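Local coordinates for protein tryptophan synthase alpha-subunit (PDB 1GEQ) that catalyses the aldol cleavage of indoleglycerol phosphate to indole and glyceraldehyde 3-phosphate in the last step of tryptophan biosynthesis, at residues Y10-D15 and Y56-N61; T87-I92 and V115-F120; S221-I226 and K240-L245. All coordinates share one frame; numbering follows the deposited sequence.

Contact 1: residues Y10-D15 and Y56-N61; sequences YLTAGD and YRALKN
A58 presses its methyl group into the type II turn T12-D15, joining the bend after the first strand of the TIM barrel to helix 49-60. This is the tight part of the contact. A58 CB lies 3.5 Å from A13 O, and A58 CA approaches G14 O at 3.4 Å in a CA-H...O contact. G14 has no side chain to stand between the turn and A58, and its carbonyl faces the helix directly. T12 adds its methyl CG2 to the same patch, while its OG1 hydrogen-bonds Y10 OH and also S54 OG of helix 49-60; its side chain is about 8 Å from that of D47, a proton acceptor of the active site.

Beyond this close meeting of the methyl with two carbonyls lies the looser side, where a water bridges the segments and R57 is partly exposed, whereas A58, G14 and D15 are buried. The water donates to G14 O at 2.7 Å and to A58 O at 3.1 Å. R57 reaches round from the helix and grips D15 side-on. Its NE donates to D15 OD2 at 3.0 Å, nearly straight at 171° and in the guanidinium plane, while R57 NH2 donates to D15 OD1 at 2.9 Å from the side of the other oxygen. The bend of the arginine chain at chi3, -66°, turns NE and NH2 to the carboxylate, whose plane is tilted 40° from the guanidinium. With both oxygens held and its charge answered by an arginine, buried D15 is probably kept ionised, and the two bonds together restrict rotation of its carboxylate.

Contact 2: residues T87-I92 and V115-F120; sequences TYYNPI and VDLPVF
Y88 and V115 meet where two neighbouring beta-alpha loops of the TIM barrel leave the C-terminal ends of strands 83-87 and 111-114. V115 sits over one face of the Y88 ring: its CB is 4.2 Å from the ring centroid, practically on the ring normal, a CH-pi contact, and CG1 reaches on to CZ at 4.0 Å. D116 comes to the edge of the same ring, with OD2 3.7 Å from CD2 and the carboxylate turned 67° from the ring plane. One residue on, Y89 packs against the rest of the loop. P118 lays its CD over one face of the Y89 ring, offset toward the rim, and L117 CD1 touches CE1 of that ring at 3.7 Å.

One backbone bond and a carboxylate set these groups in place. V115 N donates to T87 O at 2.9 Å, continuing the pairing of the two strands one residue beyond the end of strand 111-114. The D116 carboxylate, with CG standing between backbone N and carbonyl carbon (chi1 59°), turns back to the start of helix 89-95. Backbone N-H groups at this end of the helix would probably favour a negative charge on the carboxylate.

Further out, the Y88 hydroxyl hydrogen-bonds D47, a proton acceptor of the active site, as well as A46 N, consistent with V115 and D116 acting as a second shell that helps to position Y88 against D47. Y93 meets the Y89 ring, and F125 lies against L117. The carboxylate of D116 divides its work: OD1 accepts Y89 N at 2.6 Å through its syn lone pair, while OD2 takes a hydrogen from a water that in turn accepts from N90 N.

Contact 3: residues S221-I226 and K240-L245; sequences SALVKI and KKVEEL
K241 lies against L223 and A222 with the apolar part of its chain, at the centre of a nearly antiparallel helix pair. The short segments run at 156° to one another with axes 10.7 Å apart, and no hydrogen bond passes between them; the contact is made almost entirely by carbon atoms. K241 CG meets L223 CD2 at 4.1 Å, the two chains crossing at a slant. CG stands anti to the backbone N (chi1 172°), which lays the first methylenes against the facing helix. Bends at chi2 and chi3 then carry the ammonium away from this apolar surface, back to its own helix, where K241 NZ makes a weak salt bridge of 3.3 Å with E244 OE2. A further weak hydrogen bond runs from NZ to S201 O, so the charge is handled at the margin and only the hydrocarbon enters the interface.

L223 provides the buried side of the contact. Its CB does not face the other helix squarely, but the branch CD2 reaches in and touches both K241 CG and V242 CG2, the latter 4.0 Å away. This methyl-to-methyl touch with V242 is on the side nearer the barrel. A222 points its CB toward the facing helix, and A222 O comes within 4.5 Å of K241 CG. I226 follows with its tip, I226 CD1 meeting K241 CB at 3.7 Å.

Around this centre, L223 and I226 also rest on L238, and I226 on F237, one turn earlier in helix 235-246. On the barrel side L223 touches P9 and V242 touches L7, both of strand 6-12, with Y31 beside V242. The C-terminal helix 235-246 is thus laid on helix 221-230, and both are seated on the first strand of the barrel.

In the fold
From the N terminus, the first strand runs into the turn of contact 1, which closes when helix 49-60 comes back on it, after strand 35-38 and the two proton acceptors of the active site, E36 and D47, have passed. Contact 2 opens later, joining the loops that follow the third and fourth strands. Contact 3 closes the shortest loop, bringing the last two helices together. The three follow in series, with none nested or crossed. Contacts 1 and 3 touch, Y10 and R57 meeting V224, so the chain's end packs beside its beginning where the barrel closes. Contact 2 lies across the chain's centre from contact 3, their own centres about 28 Å apart.

Contact 1: residues Y10-D15 and Y56-N61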
ATOM      1  N   TYR A  10      -1.022   3.508   4.764  1.00 20.29           N
ATOM      2  CA  TYR A  10      -1.924   2.980   3.750  1.00 20.13           C
ATOM      3  C   TYR A  10      -3.256   3.654   4.073  1.00 19.13           C
ATOM      4  O   TYR A  10      -3.647   3.718   5.241  1.00 19.90           O
ATOM      5  CB  TYR A  10      -2.134   1.465   3.857  1.00 19.18           C
ATOM      6  CG  TYR A  10      -3.397   1.040   3.125  1.00 20.89           C
ATOM      7  CD1 TYR A  10      -3.378   0.751   1.760  1.00 21.46           C
ATOM      8  CD2 TYR A  10      -4.640   1.069   3.777  1.00 21.74           C
ATOM      9  CE1 TYR A  10      -4.562   0.515   1.055  1.00 19.52           C
ATOM     10  CE2 TYR A  10      -5.823   0.839   3.083  1.00 20.89           C
ATOM     11  CZ  TYR A  10      -5.782   0.569   1.722  1.00 23.52           C
ATOM     12  OH  TYR A  10      -6.965   0.393   1.029  1.00 22.25           O
ATOM     13  N   LEU A  11      -3.937   4.158   3.050  1.00 17.13           N
ATOM     14  CA  LEU A  11      -5.241   4.798   3.232  1.00 20.11           C
ATOM     15  C   LEU A  11      -6.114   4.393   2.061  1.00 18.19           C
ATOM     16  O   LEU A  11      -5.618   4.215   0.951  1.00 19.91           O
ATOM     17  CB  LEU A  11      -5.118   6.333   3.233  1.00 23.54           C
ATOM     18  CG  LEU A  11      -4.385   7.042   4.370  1.00 28.49           C
ATOM     19  CD1 LEU A  11      -4.359   8.536   4.095  1.00 29.41           C
ATOM     20  CD2 LEU A  11      -5.081   6.765   5.687  1.00 29.25           C
ATOM     21  N   THR A  12      -7.414   4.245   2.297  1.00 20.15           N
ATOM     22  CA  THR A  12      -8.314   3.897   1.210  1.00 19.02           C
ATOM     23  C   THR A  12      -8.824   5.193   0.570  1.00 20.26           C
ATOM     24  O   THR A  12      -9.277   6.102   1.274  1.00 18.70           O
ATOM     25  CB  THR A  12      -9.504   3.062   1.723  1.00 20.15           C
ATOM     26  OG1 THR A  12      -9.013   1.826   2.265  1.00 21.79           O
ATOM     27  CG2 THR A  12     -10.483   2.765   0.590  1.00 22.06           C
ATOM     28  N   ALA A  13      -8.728   5.291  -0.754  1.00 21.59           N
ATOM     29  CA  ALA A  13      -9.189   6.492  -1.452  1.00 23.62           C
ATOM     30  C   ALA A  13     -10.705   6.648  -1.301  1.00 26.07           C
ATOM     31  O   ALA A  13     -11.460   5.688  -1.468  1.00 24.04           O
ATOM     32  CB  ALA A  13      -8.816   6.417  -2.936  1.00 25.41           C
ATOM     33  N   GLY A  14     -11.138   7.861  -0.964  1.00 27.68           N
ATOM     34  CA  GLY A  14     -12.561   8.131  -0.819  1.00 29.33           C
ATOM     35  C   GLY A  14     -13.182   7.748   0.509  1.00 29.98           C
ATOM     36  O   GLY A  14     -14.407   7.711   0.634  1.00 32.42           O
ATOM     37  N   ASP A  15     -12.352   7.471   1.510  1.00 29.35           N
ATOM     38  CA  ASP A  15     -12.845   7.091   2.836  1.00 28.34           C
ATOM     39  C   ASP A  15     -12.525   8.184   3.858  1.00 28.89           C
ATOM     40  O   ASP A  15     -11.379   8.307   4.291  1.00 29.18           O
ATOM     41  CB  ASP A  15     -12.193   5.771   3.272  1.00 28.13           C
ATOM     42  CG  ASP A  15     -12.628   5.322   4.658  1.00 27.77           C
ATOM     43  OD1 ASP A  15     -11.943   4.452   5.233  1.00 31.02           O
ATOM     44  OD2 ASP A  15     -13.650   5.822   5.171  1.00 25.20           O
ATOM     45  N   TYR A  56     -15.904  -0.590   1.687  1.00 29.77           N
ATOM     46  CA  TYR A  56     -17.360  -0.485   1.701  1.00 33.13           C
ATOM     47  C   TYR A  56     -17.819   0.949   1.972  1.00 32.46           C
ATOM     48  O   TYR A  56     -18.727   1.452   1.310  1.00 33.26           O
ATOM     49  CB  TYR A  56     -17.926  -1.438   2.758  1.00 40.82           C
ATOM     50  CG  TYR A  56     -17.507  -2.880   2.550  1.00 50.00           C
ATOM     51  CD1 TYR A  56     -17.535  -3.793   3.605  1.00 53.95           C
ATOM     52  CD2 TYR A  56     -17.068  -3.328   1.300  1.00 52.93           C
ATOM     53  CE1 TYR A  56     -17.128  -5.114   3.421  1.00 57.27           C
ATOM     54  CE2 TYR A  56     -16.661  -4.641   1.107  1.00 57.20           C
ATOM     55  CZ  TYR A  56     -16.694  -5.529   2.169  1.00 58.47           C
ATOM     56  OH  TYR A  56     -16.288  -6.830   1.975  1.00 60.93           O
ATOM     57  N   ARG A  57     -17.192   1.614   2.938  1.00 32.05           N
ATOM     58  CA  ARG A  57     -17.550   2.991   3.256  1.00 30.37           C
ATOM     59  C   ARG A  57     -17.339   3.875   2.037  1.00 31.28           C
ATOM     60  O   ARG A  57     -18.243   4.605   1.631  1.00 31.59           O
ATOM     61  CB  ARG A  57     -16.701   3.530   4.413  1.00 31.37           C
ATOM     62  CG  ARG A  57     -17.063   3.008   5.788  1.00 33.18           C
ATOM     63  CD  ARG A  57     -16.465   3.897   6.877  1.00 32.36           C
ATOM     64  NE  ARG A  57     -15.008   3.846   6.890  1.00 31.02           N
ATOM     65  CZ  ARG A  57     -14.295   2.918   7.524  1.00 30.57           C
ATOM     66  NH1 ARG A  57     -14.910   1.963   8.206  1.00 29.40           N
ATOM     67  NH2 ARG A  57     -12.972   2.936   7.464  1.00 26.23           N
ATOM     68  N   ALA A  58     -16.144   3.802   1.451  1.00 29.17           N
ATOM     69  CA  ALA A  58     -15.808   4.610   0.285  1.00 30.50           C
ATOM     70  C   ALA A  58     -16.793   4.422  -0.856  1.00 32.05           C
ATOM     71  O   ALA A  58     -17.219   5.396  -1.478  1.00 32.97           O
ATOM     72  CB  ALA A  58     -14.390   4.288  -0.193  1.00 28.82           C
ATOM     73  N   LEU A  59     -17.141   3.171  -1.139  1.00 31.13           N
ATOM     74  CA  LEU A  59     -18.073   2.890  -2.213  1.00 33.81           C
ATOM     75  C   LEU A  59     -19.463   3.401  -1.857  1.00 37.19           C
ATOM     76  O   LEU A  59     -20.164   3.944  -2.711  1.00 36.95           O
ATOM     77  CB  LEU A  59     -18.101   1.391  -2.518  1.00 33.03           C
ATOM     78  CG  LEU A  59     -16.836   0.863  -3.212  1.00 33.59           C
ATOM     79  CD1 LEU A  59     -16.978  -0.631  -3.492  1.00 34.45           C
ATOM     80  CD2 LEU A  59     -16.607   1.636  -4.510  1.00 32.67           C
ATOM     81  N   LYS A  60     -19.859   3.238  -0.599  1.00 40.38           N
ATOM     82  CA  LYS A  60     -21.166   3.713  -0.172  1.00 43.77           C
ATOM     83  C   LYS A  60     -21.287   5.225  -0.313  1.00 44.35           C
ATOM     84  O   LYS A  60     -22.346   5.736  -0.682  1.00 45.39           O
ATOM     85  CB  LYS A  60     -21.445   3.305   1.275  1.00 44.77           C
ATOM     86  CG  LYS A  60     -21.952   1.890   1.412  1.00 51.06           C
ATOM     87  CD  LYS A  60     -23.159   1.679   0.515  1.00 55.85           C
ATOM     88  CE  LYS A  60     -24.361   1.183   1.297  1.00 60.34           C
ATOM     89  NZ  LYS A  60     -25.550   1.059   0.409  1.00 63.31           N
ATOM     90  N   ASN A  61     -20.200   5.939  -0.029  1.00 44.64           N
ATOM     91  CA  ASN A  61     -20.196   7.390  -0.134  1.00 42.96           C
ATOM     92  C   ASN A  61     -20.080   7.841  -1.589  1.00 42.72           C
ATOM     93  O   ASN A  61     -19.974   9.032  -1.872  1.00 44.20           O
ATOM     94  CB  ASN A  61     -19.062   7.976   0.713  1.00 43.51           C
ATOM     95  CG  ASN A  61     -19.290   7.783   2.210  1.00 45.32           C
ATOM     96  OD1 ASN A  61     -18.441   8.130   3.034  1.00 45.64           O
ATOM     97  ND2 ASN A  61     -20.443   7.229   2.567  1.00 44.00           N
TER
HETATM   98  O   HOH W   1     -16.038   8.257  -1.461  1.00 41.71           O

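Contact 2: residues T87-I92 and V115-F120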
ATOM      1  N   THR A  87      -4.541  -1.752  -5.894  1.00 25.16           N
ATOM      2  CA  THR A  87      -5.846  -2.036  -6.472  1.00 25.75           C
ATOM      3  C   THR A  87      -6.064  -3.499  -6.807  1.00 25.52           C
ATOM      4  O   THR A  87      -5.114  -4.269  -6.940  1.00 22.51           O
ATOM      5  CB  THR A  87      -6.031  -1.237  -7.785  1.00 25.85           C
ATOM      6  OG1 THR A  87      -7.357  -1.428  -8.302  1.00 25.52           O
ATOM      7  CG2 THR A  87      -5.029  -1.717  -8.823  1.00 24.24           C
ATOM      8  N   TYR A  88      -7.331  -3.870  -6.942  1.00 25.60           N
ATOM      9  CA  TYR A  88      -7.681  -5.218  -7.349  1.00 25.16           C
ATOM     10  C   TYR A  88      -7.664  -5.147  -8.878  1.00 25.88           C
ATOM     11  O   TYR A  88      -7.697  -4.049  -9.442  1.00 24.03           O
ATOM     12  CB  TYR A  88      -9.061  -5.604  -6.809  1.00 23.57           C
ATOM     13  CG  TYR A  88      -8.987  -6.079  -5.379  1.00 24.77           C
ATOM     14  CD1 TYR A  88      -8.743  -5.185  -4.334  1.00 22.59           C
ATOM     15  CD2 TYR A  88      -9.102  -7.434  -5.074  1.00 25.41           C
ATOM     16  CE1 TYR A  88      -8.617  -5.629  -3.025  1.00 24.94           C
ATOM     17  CE2 TYR A  88      -8.975  -7.889  -3.760  1.00 25.27           C
ATOM     18  CZ  TYR A  88      -8.731  -6.985  -2.745  1.00 25.23           C
ATOM     19  OH  TYR A  88      -8.616  -7.441  -1.450  1.00 25.16           O
ATOM     20  N   TYR A  89      -7.610  -6.297  -9.546  1.00 28.53           N
ATOM     21  CA  TYR A  89      -7.524  -6.336 -11.010  1.00 33.26           C
ATOM     22  C   TYR A  89      -8.749  -5.896 -11.818  1.00 33.84           C
ATOM     23  O   TYR A  89      -8.597  -5.304 -12.890  1.00 34.47           O
ATOM     24  CB  TYR A  89      -7.102  -7.738 -11.468  1.00 36.08           C
ATOM     25  CG  TYR A  89      -6.593  -7.798 -12.899  1.00 38.55           C
ATOM     26  CD1 TYR A  89      -5.571  -6.953 -13.322  1.00 40.10           C
ATOM     27  CD2 TYR A  89      -7.105  -8.719 -13.810  1.00 40.97           C
ATOM     28  CE1 TYR A  89      -5.061  -7.025 -14.616  1.00 42.85           C
ATOM     29  CE2 TYR A  89      -6.602  -8.801 -15.113  1.00 42.78           C
ATOM     30  CZ  TYR A  89      -5.580  -7.949 -15.505  1.00 43.46           C
ATOM     31  OH  TYR A  89      -5.076  -8.017 -16.785  1.00 48.80           O
ATOM     32  N   ASN A  90      -9.948  -6.186 -11.323  1.00 36.00           N
ATOM     33  CA  ASN A  90     -11.179  -5.826 -12.029  1.00 37.68           C
ATOM     34  C   ASN A  90     -11.183  -4.408 -12.608  1.00 37.17           C
ATOM     35  O   ASN A  90     -11.367  -4.225 -13.806  1.00 38.18           O
ATOM     36  CB  ASN A  90     -12.388  -6.026 -11.108  1.00 38.61           C
ATOM     37  CG  ASN A  90     -13.699  -5.602 -11.754  1.00 41.40           C
ATOM     38  OD1 ASN A  90     -14.069  -6.090 -12.823  1.00 42.83           O
ATOM     39  ND2 ASN A  90     -14.410  -4.689 -11.101  1.00 42.02           N
ATOM     40  N   PRO A  91     -10.979  -3.390 -11.762  1.00 37.79           N
ATOM     41  CA  PRO A  91     -10.970  -2.001 -12.242  1.00 39.85           C
ATOM     42  C   PRO A  91      -9.985  -1.765 -13.400  1.00 42.05           C
ATOM     43  O   PRO A  91     -10.373  -1.324 -14.484  1.00 43.66           O
ATOM     44  CB  PRO A  91     -10.575  -1.214 -10.998  1.00 38.73           C
ATOM     45  CG  PRO A  91     -11.100  -2.064  -9.873  1.00 38.90           C
ATOM     46  CD  PRO A  91     -10.712  -3.443 -10.315  1.00 36.92           C
ATOM     47  N   ILE A  92      -8.713  -2.054 -13.158  1.00 45.48           N
ATOM     48  CA  ILE A  92      -7.678  -1.871 -14.171  1.00 49.45           C
ATOM     49  C   ILE A  92      -7.936  -2.710 -15.424  1.00 52.58           C
ATOM     50  O   ILE A  92      -7.803  -2.223 -16.549  1.00 52.87           O
ATOM     51  CB  ILE A  92      -6.272  -2.201 -13.582  1.00 48.95           C
ATOM     52  CG1 ILE A  92      -5.297  -2.574 -14.701  1.00 49.77           C
ATOM     53  CG2 ILE A  92      -6.386  -3.306 -12.550  1.00 48.84           C
ATOM     54  CD1 ILE A  92      -3.890  -2.852 -14.205  1.00 51.94           C
ATOM     55  N   VAL A 115      -3.286  -6.477  -6.272  1.00 31.87           N
ATOM     56  CA  VAL A 115      -3.545  -7.514  -5.286  1.00 32.97           C
ATOM     57  C   VAL A 115      -3.817  -8.910  -5.825  1.00 34.54           C
ATOM     58  O   VAL A 115      -3.202  -9.882  -5.388  1.00 34.23           O
ATOM     59  CB  VAL A 115      -4.737  -7.110  -4.394  1.00 32.45           C
ATOM     60  CG1 VAL A 115      -4.894  -8.098  -3.259  1.00 33.67           C
ATOM     61  CG2 VAL A 115      -4.526  -5.708  -3.858  1.00 36.44           C
ATOM     62  N   ASP A 116      -4.743  -9.005  -6.773  1.00 36.37           N
ATOM     63  CA  ASP A 116      -5.121 -10.294  -7.341  1.00 37.85           C
ATOM     64  C   ASP A 116      -4.803 -10.459  -8.828  1.00 40.19           C
ATOM     65  O   ASP A 116      -5.639 -10.942  -9.595  1.00 41.80           O
ATOM     66  CB  ASP A 116      -6.614 -10.511  -7.110  1.00 34.96           C
ATOM     67  CG  ASP A 116      -7.462  -9.417  -7.735  1.00 33.74           C
ATOM     68  OD1 ASP A 116      -6.922  -8.325  -8.002  1.00 33.91           O
ATOM     69  OD2 ASP A 116      -8.666  -9.641  -7.950  1.00 32.44           O
ATOM     70  N   LEU A 117      -3.598 -10.069  -9.228  1.00 42.11           N
ATOM     71  CA  LEU A 117      -3.178 -10.187 -10.622  1.00 44.58           C
ATOM     72  C   LEU A 117      -2.981 -11.654 -10.997  1.00 47.03           C
ATOM     73  O   LEU A 117      -2.164 -12.352 -10.392  1.00 45.99           O
ATOM     74  CB  LEU A 117      -1.856  -9.442 -10.849  1.00 43.11           C
ATOM     75  CG  LEU A 117      -1.272  -9.510 -12.269  1.00 43.34           C
ATOM     76  CD1 LEU A 117      -2.095  -8.630 -13.196  1.00 44.79           C
ATOM     77  CD2 LEU A 117       0.176  -9.054 -12.270  1.00 43.21           C
ATOM     78  N   PRO A 118      -3.731 -12.143 -11.996  1.00 49.12           N
ATOM     79  CA  PRO A 118      -3.590 -13.543 -12.414  1.00 50.27           C
ATOM     80  C   PRO A 118      -2.128 -13.823 -12.761  1.00 50.71           C
ATOM     81  O   PRO A 118      -1.502 -13.060 -13.497  1.00 49.06           O
ATOM     82  CB  PRO A 118      -4.515 -13.624 -13.622  1.00 49.77           C
ATOM     83  CG  PRO A 118      -5.622 -12.656 -13.248  1.00 49.62           C
ATOM     84  CD  PRO A 118      -4.834 -11.481 -12.716  1.00 49.30           C
ATOM     85  N   VAL A 119      -1.586 -14.913 -12.224  1.00 54.48           N
ATOM     86  CA  VAL A 119      -0.186 -15.254 -12.457  1.00 57.18           C
ATOM     87  C   VAL A 119       0.201 -15.312 -13.933  1.00 58.62           C
ATOM     88  O   VAL A 119       1.311 -14.931 -14.299  1.00 58.74           O
ATOM     89  CB  VAL A 119       0.193 -16.593 -11.770  1.00 58.94           C
ATOM     90  CG1 VAL A 119      -0.480 -17.765 -12.467  1.00 60.20           C
ATOM     91  CG2 VAL A 119       1.704 -16.759 -11.764  1.00 59.96           C
ATOM     92  N   PHE A 120      -0.710 -15.777 -14.780  1.00 60.89           N
ATOM     93  CA  PHE A 120      -0.431 -15.863 -16.210  1.00 62.76           C
ATOM     94  C   PHE A 120      -0.633 -14.540 -16.945  1.00 61.40           C
ATOM     95  O   PHE A 120      -0.916 -14.518 -18.142  1.00 62.15           O
ATOM     96  CB  PHE A 120      -1.291 -16.953 -16.857  1.00 68.31           C
ATOM     97  CG  PHE A 120      -0.635 -18.307 -16.875  1.00 73.74           C
ATOM     98  CD1 PHE A 120      -0.322 -18.921 -18.084  1.00 76.32           C
ATOM     99  CD2 PHE A 120      -0.306 -18.957 -15.688  1.00 76.27           C
ATOM    100  CE1 PHE A 120       0.315 -20.161 -18.113  1.00 77.69           C
ATOM    101  CE2 PHE A 120       0.332 -20.199 -15.707  1.00 77.81           C
ATOM    102  CZ  PHE A 120       0.642 -20.802 -16.921  1.00 78.16           C
TER
HETATM  103  O   HOH W   2     -10.333  -7.986  -9.120  1.00 32.16           O

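Contact 3: residues S221-I226 and K240-L245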
ATOM      1  N   SER A 221      -4.307  -0.776   8.794  1.00 19.82           N
ATOM      2  CA  SER A 221      -5.466  -1.011   9.651  1.00 23.72           C
ATOM      3  C   SER A 221      -5.508  -0.106  10.879  1.00 22.87           C
ATOM      4  O   SER A 221      -6.577   0.344  11.277  1.00 22.54           O
ATOM      5  CB  SER A 221      -5.518  -2.488  10.075  1.00 24.78           C
ATOM      6  OG  SER A 221      -4.374  -2.854  10.820  1.00 31.35           O
ATOM      7  N   ALA A 222      -4.355   0.180  11.476  1.00 23.61           N
ATOM      8  CA  ALA A 222      -4.328   1.034  12.661  1.00 25.36           C
ATOM      9  C   ALA A 222      -4.791   2.449  12.334  1.00 24.87           C
ATOM     10  O   ALA A 222      -5.318   3.150  13.192  1.00 24.70           O
ATOM     11  CB  ALA A 222      -2.927   1.064  13.269  1.00 27.18           C
ATOM     12  N   LEU A 223      -4.601   2.874  11.092  1.00 23.08           N
ATOM     13  CA  LEU A 223      -5.012   4.212  10.691  1.00 22.86           C
ATOM     14  C   LEU A 223      -6.447   4.225  10.179  1.00 23.63           C
ATOM     15  O   LEU A 223      -7.236   5.101  10.536  1.00 21.46           O
ATOM     16  CB  LEU A 223      -4.084   4.754   9.595  1.00 23.67           C
ATOM     17  CG  LEU A 223      -2.597   4.856   9.932  1.00 22.34           C
ATOM     18  CD1 LEU A 223      -1.836   5.327   8.694  1.00 23.56           C
ATOM     19  CD2 LEU A 223      -2.387   5.805  11.092  1.00 23.61           C
ATOM     20  N   VAL A 224      -6.780   3.264   9.325  1.00 24.06           N
ATOM     21  CA  VAL A 224      -8.123   3.208   8.769  1.00 25.17           C
ATOM     22  C   VAL A 224      -9.169   3.004   9.868  1.00 24.89           C
ATOM     23  O   VAL A 224     -10.305   3.446   9.730  1.00 23.55           O
ATOM     24  CB  VAL A 224      -8.237   2.094   7.699  1.00 28.58           C
ATOM     25  CG1 VAL A 224      -7.266   2.380   6.554  1.00 26.00           C
ATOM     26  CG2 VAL A 224      -7.934   0.754   8.318  1.00 33.88           C
ATOM     27  N   LYS A 225      -8.785   2.340  10.957  1.00 25.08           N
ATOM     28  CA  LYS A 225      -9.710   2.125  12.067  1.00 28.97           C
ATOM     29  C   LYS A 225     -10.095   3.475  12.672  1.00 27.58           C
ATOM     30  O   LYS A 225     -11.238   3.691  13.067  1.00 27.48           O
ATOM     31  CB  LYS A 225      -9.062   1.256  13.146  1.00 31.45           C
ATOM     32  CG  LYS A 225      -9.727   1.386  14.504  1.00 38.60           C
ATOM     33  CD  LYS A 225      -8.988   0.585  15.561  1.00 43.56           C
ATOM     34  CE  LYS A 225      -9.422   0.992  16.961  1.00 47.02           C
ATOM     35  NZ  LYS A 225      -9.046   2.409  17.255  1.00 49.26           N
ATOM     36  N   ILE A 226      -9.124   4.377  12.752  1.00 26.22           N
ATOM     37  CA  ILE A 226      -9.361   5.706  13.294  1.00 25.40           C
ATOM     38  C   ILE A 226     -10.284   6.465  12.358  1.00 25.94           C
ATOM     39  O   ILE A 226     -11.228   7.120  12.800  1.00 29.22           O
ATOM     40  CB  ILE A 226      -8.022   6.468  13.468  1.00 25.12           C
ATOM     41  CG1 ILE A 226      -7.162   5.744  14.511  1.00 25.64           C
ATOM     42  CG2 ILE A 226      -8.280   7.919  13.893  1.00 26.91           C
ATOM     43  CD1 ILE A 226      -5.792   6.360  14.728  1.00 26.33           C
ATOM     44  N   LYS A 240      -1.258  11.731  15.667  1.00 31.91           N
ATOM     45  CA  LYS A 240      -0.906  11.261  16.999  1.00 32.05           C
ATOM     46  C   LYS A 240      -0.574   9.773  17.005  1.00 30.08           C
ATOM     47  O   LYS A 240       0.319   9.335  17.724  1.00 27.92           O
ATOM     48  CB  LYS A 240      -2.041  11.559  17.982  1.00 36.55           C
ATOM     49  CG  LYS A 240      -2.074  13.015  18.415  1.00 44.94           C
ATOM     50  CD  LYS A 240      -0.938  13.313  19.376  1.00 50.38           C
ATOM     51  CE  LYS A 240      -1.295  12.848  20.783  1.00 56.52           C
ATOM     52  NZ  LYS A 240      -0.088  12.501  21.593  1.00 58.49           N
ATOM     53  N   LYS A 241      -1.284   8.997  16.194  1.00 29.71           N
ATOM     54  CA  LYS A 241      -1.026   7.564  16.133  1.00 27.35           C
ATOM     55  C   LYS A 241       0.315   7.279  15.442  1.00 26.87           C
ATOM     56  O   LYS A 241       1.082   6.429  15.896  1.00 26.90           O
ATOM     57  CB  LYS A 241      -2.179   6.851  15.413  1.00 27.37           C
ATOM     58  CG  LYS A 241      -1.933   5.381  15.133  1.00 28.69           C
ATOM     59  CD  LYS A 241      -1.367   4.622  16.331  1.00 30.91           C
ATOM     60  CE  LYS A 241      -2.435   3.982  17.197  1.00 33.35           C
ATOM     61  NZ  LYS A 241      -1.843   2.865  18.005  1.00 31.44           N
ATOM     62  N   VAL A 242       0.592   7.975  14.344  1.00 25.89           N
ATOM     63  CA  VAL A 242       1.858   7.780  13.642  1.00 28.27           C
ATOM     64  C   VAL A 242       2.986   8.232  14.566  1.00 28.90           C
ATOM     65  O   VAL A 242       4.041   7.603  14.633  1.00 30.11           O
ATOM     66  CB  VAL A 242       1.907   8.590  12.318  1.00 28.12           C
ATOM     67  CG1 VAL A 242       3.298   8.518  11.704  1.00 31.57           C
ATOM     68  CG2 VAL A 242       0.877   8.042  11.341  1.00 27.92           C
ATOM     69  N   GLU A 243       2.756   9.321  15.296  1.00 29.46           N
ATOM     70  CA  GLU A 243       3.766   9.818  16.214  1.00 31.54           C
ATOM     71  C   GLU A 243       4.095   8.759  17.254  1.00 31.79           C
ATOM     72  O   GLU A 243       5.266   8.513  17.551  1.00 31.84           O
ATOM     73  CB  GLU A 243       3.283  11.102  16.889  1.00 36.24           C
ATOM     74  CG  GLU A 243       3.827  12.352  16.237  1.00 39.31           C
ATOM     75  CD  GLU A 243       3.163  13.620  16.740  1.00 42.92           C
ATOM     76  OE1 GLU A 243       2.890  13.717  17.954  1.00 46.32           O
ATOM     77  OE2 GLU A 243       2.927  14.524  15.912  1.00 43.14           O
ATOM     78  N   GLU A 244       3.063   8.127  17.802  1.00 31.20           N
ATOM     79  CA  GLU A 244       3.261   7.080  18.792  1.00 30.76           C
ATOM     80  C   GLU A 244       4.077   5.927  18.200  1.00 30.40           C
ATOM     81  O   GLU A 244       4.979   5.389  18.844  1.00 28.82           O
ATOM     82  CB  GLU A 244       1.907   6.550  19.269  1.00 34.30           C
ATOM     83  CG  GLU A 244       1.993   5.260  20.077  1.00 39.10           C
ATOM     84  CD  GLU A 244       0.649   4.544  20.166  1.00 43.70           C
ATOM     85  OE1 GLU A 244       0.625   3.355  20.556  1.00 43.13           O
ATOM     86  OE2 GLU A 244      -0.381   5.179  19.846  1.00 45.41           O
ATOM     87  N   LEU A 245       3.752   5.546  16.971  1.00 29.11           N
ATOM     88  CA  LEU A 245       4.456   4.453  16.321  1.00 29.32           C
ATOM     89  C   LEU A 245       5.901   4.818  16.004  1.00 30.25           C
ATOM     90  O   LEU A 245       6.764   3.944  15.928  1.00 29.34           O
ATOM     91  CB  LEU A 245       3.721   4.046  15.045  1.00 27.78           C
ATOM     92  CG  LEU A 245       2.327   3.466  15.303  1.00 25.11           C
ATOM     93  CD1 LEU A 245       1.647   3.151  13.977  1.00 24.04           C
ATOM     94  CD2 LEU A 245       2.447   2.215  16.164  1.00 24.50           C
TER